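Local coordinates for protein lyase/mutase (PDB 4LSB) that is a lyase/mutase of the phosphoenolpyruvate phosphomutase family, with a TIM-barrel fold and a bound magnesium ion, at residues B[36-44]-B[80-88]; B[198-206]-B[223-234]. All coordinates share one frame; numbering follows the deposited sequence.

How the contacts relate
Both contacts join neighbouring elements of the barrel's outer layer, in different parts of it: their centres lie about 28 Å apart on opposite sides of the chain's centre, and their nearest atoms stay about 12 Å from each other. Contact 1 sets the start of helix 40-48 against the end of helix 74-88; contact 2 sets helix 201-211 against the loop and short helix 228-233. Each is partly buried and each reaches the second subunit. Leucine and alanine methyls do most of the work in both. Contact 1, nearer the chain's centre, adds a histidine bridged through water to a backbone carbonyl, and an arginine; contact 2 meets almost wholly through aliphatic groups, with a water between two carbonyls.

Contact 1: B[36-44]-B[80-88]; sequences NPWDAGTAR and HIADLVAAG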
loop_
_atom_site.group_PDB
_atom_site.type_symbol
_atom_site.label_atom_id
_atom_site.label_comp_id
_atom_site.label_asym_id
_atom_site.label_seq_id
_atom_site.Cartn_x
_atom_site.Cartn_y
_atom_site.Cartn_z
ATOM N N ASN B 36 -10.501 -7.486 1.800
ATOM C CA ASN B 36 -10.414 -6.038 1.848
ATOM C C ASN B 36 -9.011 -5.496 1.410
ATOM O O ASN B 36 -8.160 -5.263 2.232
ATOM C CB ASN B 36 -10.698 -5.490 3.258
ATOM C CG ASN B 36 -12.055 -5.929 3.833
ATOM O OD1 ASN B 36 -12.215 -7.071 4.281
ATOM N ND2 ASN B 36 -13.030 -5.033 3.826
ATOM N N PRO B 37 -8.811 -5.300 0.127
ATOM C CA PRO B 37 -7.660 -4.545 -0.354
ATOM C C PRO B 37 -7.775 -3.081 -0.032
ATOM O O PRO B 37 -8.867 -2.621 0.308
ATOM C CB PRO B 37 -7.755 -4.749 -1.851
ATOM C CG PRO B 37 -9.184 -4.726 -2.065
ATOM C CD PRO B 37 -9.830 -5.410 -0.920
ATOM N N TRP B 38 -6.636 -2.358 -0.072
ATOM C CA TRP B 38 -6.575 -0.931 0.231
ATOM C C TRP B 38 -5.862 -0.116 -0.863
ATOM O O TRP B 38 -5.719 1.090 -0.729
ATOM C CB TRP B 38 -5.889 -0.665 1.615
ATOM C CG TRP B 38 -4.471 -1.117 1.636
ATOM C CD1 TRP B 38 -3.359 -0.359 1.361
ATOM C CD2 TRP B 38 -4.008 -2.442 1.843
ATOM N NE1 TRP B 38 -2.231 -1.138 1.441
ATOM C CE2 TRP B 38 -2.606 -2.411 1.768
ATOM C CE3 TRP B 38 -4.631 -3.637 2.221
ATOM C CZ2 TRP B 38 -1.821 -3.565 1.966
ATOM C CZ3 TRP B 38 -3.833 -4.781 2.367
ATOM C CH2 TRP B 38 -2.478 -4.724 2.259
ATOM N N ASP B 39 -5.451 -0.776 -1.940
ATOM C CA ASP B 39 -4.902 -0.104 -3.087
ATOM C C ASP B 39 -5.118 -0.939 -4.359
ATOM O O ASP B 39 -5.663 -2.063 -4.317
ATOM C CB ASP B 39 -3.427 0.298 -2.837
ATOM C CG ASP B 39 -2.490 -0.871 -2.663
ATOM O OD1 ASP B 39 -2.859 -2.034 -2.979
ATOM O OD2 ASP B 39 -1.367 -0.582 -2.135
ATOM N N ALA B 40 -4.692 -0.409 -5.485
ATOM C CA ALA B 40 -4.919 -1.102 -6.756
ATOM C C ALA B 40 -4.209 -2.448 -6.818
ATOM O O ALA B 40 -4.771 -3.413 -7.367
ATOM C CB ALA B 40 -4.519 -0.225 -7.947
ATOM N N GLY B 41 -3.001 -2.488 -6.251
ATOM C CA GLY B 41 -2.138 -3.660 -6.251
ATOM C C GLY B 41 -2.776 -4.833 -5.544
ATOM O O GLY B 41 -2.867 -5.939 -6.071
ATOM N N THR B 42 -3.255 -4.542 -4.361
ATOM C CA THR B 42 -3.870 -5.550 -3.546
ATOM C C THR B 42 -5.180 -6.013 -4.148
ATOM O O THR B 42 -5.491 -7.172 -4.054
ATOM C CB THR B 42 -3.996 -5.096 -2.059
ATOM O OG1 THR B 42 -4.620 -3.806 -1.968
ATOM C CG2 THR B 42 -2.659 -5.057 -1.398
ATOM N N ALA B 43 -5.923 -5.118 -4.775
ATOM C CA ALA B 43 -7.130 -5.472 -5.433
ATOM C C ALA B 43 -6.867 -6.447 -6.545
ATOM O O ALA B 43 -7.528 -7.486 -6.625
ATOM C CB ALA B 43 -7.856 -4.260 -5.930
ATOM N N ARG B 44 -5.879 -6.137 -7.394
ATOM C CA ARG B 44 -5.415 -7.046 -8.425
ATOM C C ARG B 44 -5.041 -8.442 -7.915
ATOM O O ARG B 44 -5.528 -9.464 -8.487
ATOM C CB ARG B 44 -4.225 -6.451 -9.207
ATOM C CG ARG B 44 -4.630 -5.311 -10.121
ATOM C CD ARG B 44 -3.623 -5.067 -11.225
ATOM N NE ARG B 44 -3.722 -6.100 -12.256
ATOM C CZ ARG B 44 -2.900 -6.215 -13.294
ATOM N NH1 ARG B 44 -1.969 -5.324 -13.525
ATOM N NH2 ARG B 44 -3.085 -7.197 -14.157
ATOM N N HIS B 80 -11.416 6.443 -4.294
ATOM C CA HIS B 80 -10.822 5.155 -3.865
ATOM C C HIS B 80 -11.687 4.002 -4.386
ATOM O O HIS B 80 -11.189 3.033 -4.975
ATOM C CB HIS B 80 -10.688 5.142 -2.336
ATOM C CG HIS B 80 -10.101 3.878 -1.752
ATOM N ND1 HIS B 80 -8.842 3.416 -2.064
ATOM C CD2 HIS B 80 -10.596 3.013 -0.833
ATOM C CE1 HIS B 80 -8.593 2.312 -1.377
ATOM N NE2 HIS B 80 -9.635 2.060 -0.608
ATOM N N ILE B 81 -12.986 4.118 -4.220
ATOM C CA ILE B 81 -13.886 3.099 -4.762
ATOM C C ILE B 81 -13.647 2.931 -6.249
ATOM O O ILE B 81 -13.478 1.803 -6.741
ATOM C CB ILE B 81 -15.346 3.471 -4.547
ATOM C CG1 ILE B 81 -15.697 3.377 -3.077
ATOM C CG2 ILE B 81 -16.226 2.559 -5.374
ATOM C CD1 ILE B 81 -17.009 4.091 -2.758
ATOM N N ALA B 82 -13.644 4.036 -7.004
ATOM C CA ALA B 82 -13.408 3.943 -8.448
ATOM C C ALA B 82 -12.051 3.274 -8.794
ATOM O O ALA B 82 -11.936 2.545 -9.817
ATOM C CB ALA B 82 -13.503 5.332 -9.105
ATOM N N ASP B 83 -11.043 3.561 -7.992
ATOM C CA ASP B 83 -9.710 2.987 -8.226
ATOM C C ASP B 83 -9.782 1.475 -8.063
ATOM O O ASP B 83 -9.180 0.767 -8.818
ATOM C CB ASP B 83 -8.658 3.483 -7.213
ATOM C CG ASP B 83 -8.126 4.864 -7.527
ATOM O OD1 ASP B 83 -8.344 5.377 -8.647
ATOM O OD2 ASP B 83 -7.508 5.441 -6.601
ATOM N N LEU B 84 -10.448 1.008 -7.004
ATOM C CA LEU B 84 -10.472 -0.427 -6.754
ATOM C C LEU B 84 -11.417 -1.220 -7.733
ATOM O O LEU B 84 -11.182 -2.368 -8.037
ATOM C CB LEU B 84 -10.729 -0.704 -5.287
ATOM C CG LEU B 84 -9.443 -0.737 -4.406
ATOM C CD1 LEU B 84 -8.501 0.446 -4.560
ATOM C CD2 LEU B 84 -9.870 -0.940 -2.968
ATOM N N VAL B 85 -12.486 -0.581 -8.180
ATOM C CA VAL B 85 -13.357 -1.108 -9.218
ATOM C C VAL B 85 -12.547 -1.324 -10.494
ATOM O O VAL B 85 -12.613 -2.408 -11.073
ATOM C CB VAL B 85 -14.529 -0.163 -9.499
ATOM C CG1 VAL B 85 -15.270 -0.536 -10.779
ATOM C CG2 VAL B 85 -15.486 -0.164 -8.305
ATOM N N ALA B 86 -11.783 -0.307 -10.903
ATOM C CA ALA B 86 -11.020 -0.392 -12.147
ATOM C C ALA B 86 -9.953 -1.462 -12.043
ATOM O O ALA B 86 -9.730 -2.218 -12.985
ATOM C CB ALA B 86 -10.383 0.947 -12.505
ATOM N N ALA B 87 -9.243 -1.462 -10.939
ATOM C CA ALA B 87 -8.101 -2.384 -10.768
ATOM C C ALA B 87 -8.476 -3.859 -10.591
ATOM O O ALA B 87 -7.817 -4.785 -11.151
ATOM C CB ALA B 87 -7.297 -1.949 -9.556
ATOM N N GLY B 88 -9.493 -4.085 -9.753
ATOM C CA GLY B 88 -9.897 -5.448 -9.404
ATOM C C GLY B 88 -10.653 -6.209 -10.483
ATOM O O GLY B 88 -10.467 -7.392 -10.608
HETATM O O HOH W 1 -10.077 -0.130 0.825
#
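Pro37 meets Leu84 twice: its ring CG lies 4.0 Å from Leu84 CD2, the two side chains crossing at a slant, and its carbonyl O also touches that methyl. The same carbonyl accepts a hydrogen bond from a water that sits in the plane of the His80 ring, 2.7 Å from His80 NE2. His80 carries its CG anti to the backbone N (chi1 180°), which swings the imidazole toward the loop, where CE1 comes edge-on to within 3.2 Å of Trp38 O. Asp39 caps helix 40-48: its OD1 takes Thr42 N nearly along the C-O axis at 2.9 Å and Thr42 OG1 from above the carboxylate plane, so one oxygen is gripped by two donors. Beside this cap, Leu84 CD1 packs on Asp39 C at 3.7 Å. The helices then close on small residues, Ala40 CB touching Ala87 CB at 3.6 Å, and the axes of helix segments 40-44 and 80-88 approach to 8.1 Å at 39°. Ala43 CB packs on Leu84 CG. Arg44 lays its CG against Ala87 O at 3.4 Å, while its guanidinium bonds to Asn287, Phe282 and Ala284, and to Gly66 of the second subunit. Alanine methyls thus let the helices come close, while the water and the doubly held cap satisfy polar groups at the turn and Arg44 ties helix 40-48 to the C-terminal region and the dimer partner.

Contact 2: B[198-206]-B[223-234]; sequences ITDADEIAA and GGLLSLDELAAL
In the outer helical layer of the TIM barrel, helix 201-211 packs beside the loop and short helix 228-233 that precede strand 238-240. Leu234 is the main wedge: its CD1 meets Ala201 CB at 3.7 Å, and its CD2 touches Ala201 O at 3.6 Å and Ala205 CB at 4.0 Å. Ile204 comes across Leu234 at about a right angle, with CG2 against Leu234 CB. The other branch of Ile204, with CG1 anti to the carbonyl carbon (chi1 -70°), carries CD1 tip to tip onto Leu226 CD1 at 3.9 Å and obliquely onto Leu231 CD2. Inward, Ile204 and Leu231 both rest on Val217 of strand 215-218. Ahead of the two helices, Thr199 of one loop brings CB to 4.3 Å from Gly224 N of the other. At the far end a water donates to Ala205 O and, weakly, to Leu234 O; both carbonyls also lie within hydrogen-bonding reach of the Thr208 hydroxyl, whose one proton they must share. Asp200 OD2 caps the first helix through Glu203 N, and Ser227 and Glu230 form a capping box on the second. Aliphatic side chains of helix 201-211, meeting those of the next helix and its flanking loop residues over parallel strands, belong to the repeated beta-alpha layering of a TIM barrel.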
loop_
_atom_site.group_PDB
_atom_site.type_symbol
_atom_site.label_atom_id
_atom_site.label_comp_id
_atom_site.label_asym_id
_atom_site.label_seq_id
_atom_site.Cartn_x
_atom_site.Cartn_y
_atom_site.Cartn_z
ATOM N N ILE B 198 -19.178 -8.638 17.443
ATOM C CA ILE B 198 -19.706 -9.932 17.872
ATOM C C ILE B 198 -18.839 -11.091 17.322
ATOM O O ILE B 198 -18.758 -11.329 16.108
ATOM C CB ILE B 198 -21.166 -10.140 17.468
ATOM C CG1 ILE B 198 -22.009 -8.947 17.881
ATOM C CG2 ILE B 198 -21.714 -11.402 18.121
ATOM C CD1 ILE B 198 -23.491 -9.222 17.823
ATOM N N THR B 199 -18.161 -11.785 18.234
ATOM C CA THR B 199 -17.195 -12.810 17.870
ATOM C C THR B 199 -17.555 -14.186 18.430
ATOM O O THR B 199 -17.012 -15.176 17.964
ATOM C CB THR B 199 -15.758 -12.448 18.370
ATOM O OG1 THR B 199 -15.832 -12.041 19.735
ATOM C CG2 THR B 199 -15.167 -11.279 17.570
ATOM N N ASP B 200 -18.442 -14.232 19.424
ATOM C CA ASP B 200 -18.758 -15.488 20.103
ATOM C C ASP B 200 -19.670 -16.325 19.205
ATOM O O ASP B 200 -20.631 -15.833 18.610
ATOM C CB ASP B 200 -19.393 -15.199 21.467
ATOM C CG ASP B 200 -19.920 -16.424 22.120
ATOM O OD1 ASP B 200 -19.110 -17.091 22.768
ATOM O OD2 ASP B 200 -21.107 -16.757 21.939
ATOM N N ALA B 201 -19.337 -17.603 19.077
ATOM C CA ALA B 201 -20.068 -18.468 18.150
ATOM C C ALA B 201 -21.554 -18.507 18.481
ATOM O O ALA B 201 -22.391 -18.467 17.576
ATOM C CB ALA B 201 -19.507 -19.878 18.137
ATOM N N ASP B 202 -21.869 -18.657 19.765
ATOM C CA ASP B 202 -23.272 -18.736 20.196
ATOM C C ASP B 202 -23.996 -17.428 19.943
ATOM O O ASP B 202 -25.152 -17.454 19.563
ATOM C CB ASP B 202 -23.391 -19.076 21.695
ATOM C CG ASP B 202 -22.993 -20.533 22.014
ATOM O OD1 ASP B 202 -22.995 -21.401 21.102
ATOM O OD2 ASP B 202 -22.740 -20.805 23.209
ATOM N N GLU B 203 -23.321 -16.301 20.179
ATOM C CA GLU B 203 -23.907 -14.976 19.878
ATOM C C GLU B 203 -24.162 -14.808 18.357
ATOM O O GLU B 203 -25.234 -14.383 17.920
ATOM C CB GLU B 203 -23.039 -13.847 20.425
ATOM C CG GLU B 203 -22.990 -13.795 21.963
ATOM C CD GLU B 203 -22.598 -12.435 22.543
ATOM O OE1 GLU B 203 -22.046 -11.591 21.831
ATOM O OE2 GLU B 203 -22.840 -12.196 23.760
ATOM N N ILE B 204 -23.191 -15.202 17.550
ATOM C CA ILE B 204 -23.354 -15.166 16.081
ATOM C C ILE B 204 -24.526 -16.021 15.586
ATOM O O ILE B 204 -25.334 -15.599 14.746
ATOM C CB ILE B 204 -22.050 -15.635 15.377
ATOM C CG1 ILE B 204 -20.935 -14.627 15.540
ATOM C CG2 ILE B 204 -22.276 -15.868 13.897
ATOM C CD1 ILE B 204 -19.583 -15.162 15.192
ATOM N N ALA B 205 -24.632 -17.249 16.072
ATOM C CA ALA B 205 -25.740 -18.102 15.641
ATOM C C ALA B 205 -27.109 -17.514 15.986
ATOM O O ALA B 205 -28.071 -17.691 15.272
ATOM C CB ALA B 205 -25.605 -19.471 16.229
ATOM N N ALA B 206 -27.197 -16.833 17.114
ATOM C CA ALA B 206 -28.434 -16.152 17.521
ATOM C C ALA B 206 -28.757 -14.977 16.608
ATOM O O ALA B 206 -29.914 -14.702 16.346
ATOM C CB ALA B 206 -28.316 -15.654 18.941
ATOM N N GLY B 223 -11.392 -9.980 19.540
ATOM C CA GLY B 223 -11.660 -11.360 20.005
ATOM C C GLY B 223 -11.042 -12.586 19.339
ATOM O O GLY B 223 -9.915 -12.554 18.836
ATOM N N GLY B 224 -11.796 -13.684 19.351
ATOM C CA GLY B 224 -11.315 -14.962 18.825
ATOM C C GLY B 224 -11.606 -15.191 17.351
ATOM O O GLY B 224 -12.338 -14.415 16.697
ATOM N N LEU B 225 -11.035 -16.266 16.829
ATOM C CA LEU B 225 -11.098 -16.573 15.404
ATOM C C LEU B 225 -11.975 -17.789 15.145
ATOM O O LEU B 225 -11.939 -18.775 15.900
ATOM C CB LEU B 225 -9.705 -16.873 14.847
ATOM C CG LEU B 225 -8.851 -15.645 14.654
ATOM C CD1 LEU B 225 -7.488 -16.141 14.283
ATOM C CD2 LEU B 225 -9.464 -14.693 13.616
ATOM N N LEU B 226 -12.733 -17.710 14.059
ATOM C CA LEU B 226 -13.487 -18.837 13.556
ATOM C C LEU B 226 -13.149 -19.036 12.055
ATOM O O LEU B 226 -12.717 -18.098 11.387
ATOM C CB LEU B 226 -14.983 -18.574 13.755
ATOM C CG LEU B 226 -15.430 -18.538 15.211
ATOM C CD1 LEU B 226 -16.864 -18.011 15.281
ATOM C CD2 LEU B 226 -15.285 -19.881 15.929
ATOM N N SER B 227 -13.266 -20.263 11.564
ATOM C CA SER B 227 -12.993 -20.528 10.196
ATOM C C SER B 227 -14.240 -20.212 9.403
ATOM O O SER B 227 -15.338 -20.097 9.935
ATOM C CB SER B 227 -12.581 -21.970 9.953
ATOM O OG SER B 227 -13.671 -22.827 10.217
ATOM N N LEU B 228 -14.068 -20.096 8.116
ATOM C CA LEU B 228 -15.220 -19.900 7.222
ATOM C C LEU B 228 -16.259 -21.038 7.329
ATOM O O LEU B 228 -17.446 -20.793 7.289
ATOM C CB LEU B 228 -14.731 -19.818 5.780
ATOM C CG LEU B 228 -15.820 -19.510 4.760
ATOM C CD1 LEU B 228 -16.440 -18.127 4.985
ATOM C CD2 LEU B 228 -15.293 -19.693 3.324
ATOM N N ASP B 229 -15.787 -22.283 7.467
ATOM C CA ASP B 229 -16.668 -23.407 7.637
ATOM C C ASP B 229 -17.424 -23.325 8.972
ATOM O O ASP B 229 -18.625 -23.611 8.991
ATOM C CB ASP B 229 -15.877 -24.728 7.532
ATOM C CG ASP B 229 -16.716 -25.937 7.817
ATOM O OD1 ASP B 229 -17.657 -26.154 7.071
ATOM O OD2 ASP B 229 -16.422 -26.681 8.795
ATOM N N GLU B 230 -16.743 -22.935 10.068
ATOM C CA GLU B 230 -17.420 -22.763 11.361
ATOM C C GLU B 230 -18.460 -21.698 11.209
ATOM O O GLU B 230 -19.559 -21.833 11.683
ATOM C CB GLU B 230 -16.455 -22.419 12.516
ATOM C CG GLU B 230 -15.616 -23.620 12.950
ATOM C CD GLU B 230 -14.425 -23.269 13.843
ATOM O OE1 GLU B 230 -13.676 -22.295 13.589
ATOM O OE2 GLU B 230 -14.223 -24.004 14.819
ATOM N N LEU B 231 -18.117 -20.605 10.540
ATOM C CA LEU B 231 -19.087 -19.505 10.384
ATOM C C LEU B 231 -20.273 -19.926 9.532
ATOM O O LEU B 231 -21.419 -19.600 9.880
ATOM C CB LEU B 231 -18.400 -18.209 9.874
ATOM C CG LEU B 231 -17.419 -17.635 10.916
ATOM C CD1 LEU B 231 -16.356 -16.759 10.315
ATOM C CD2 LEU B 231 -18.177 -16.850 11.919
ATOM N N ALA B 232 -20.031 -20.695 8.474
ATOM C CA ALA B 232 -21.123 -21.204 7.673
ATOM C C ALA B 232 -22.087 -22.071 8.534
ATOM O O ALA B 232 -23.305 -21.976 8.400
ATOM C CB ALA B 232 -20.570 -21.994 6.474
ATOM N N ALA B 233 -21.538 -22.871 9.440
ATOM C CA ALA B 233 -22.337 -23.746 10.308
ATOM C C ALA B 233 -23.170 -22.944 11.321
ATOM O O ALA B 233 -24.206 -23.417 11.798
ATOM C CB ALA B 233 -21.424 -24.709 11.039
ATOM N N LEU B 234 -22.692 -21.736 11.656
ATOM C CA LEU B 234 -23.442 -20.788 12.487
ATOM C C LEU B 234 -24.462 -19.956 11.652
ATOM O O LEU B 234 -25.172 -19.100 12.173
ATOM C CB LEU B 234 -22.457 -19.892 13.217
ATOM C CG LEU B 234 -21.450 -20.613 14.095
ATOM C CD1 LEU B 234 -20.335 -19.680 14.527
ATOM C CD2 LEU B 234 -22.144 -21.196 15.317
HETATM O O HOH W 2 -28.254 -19.880 13.456
#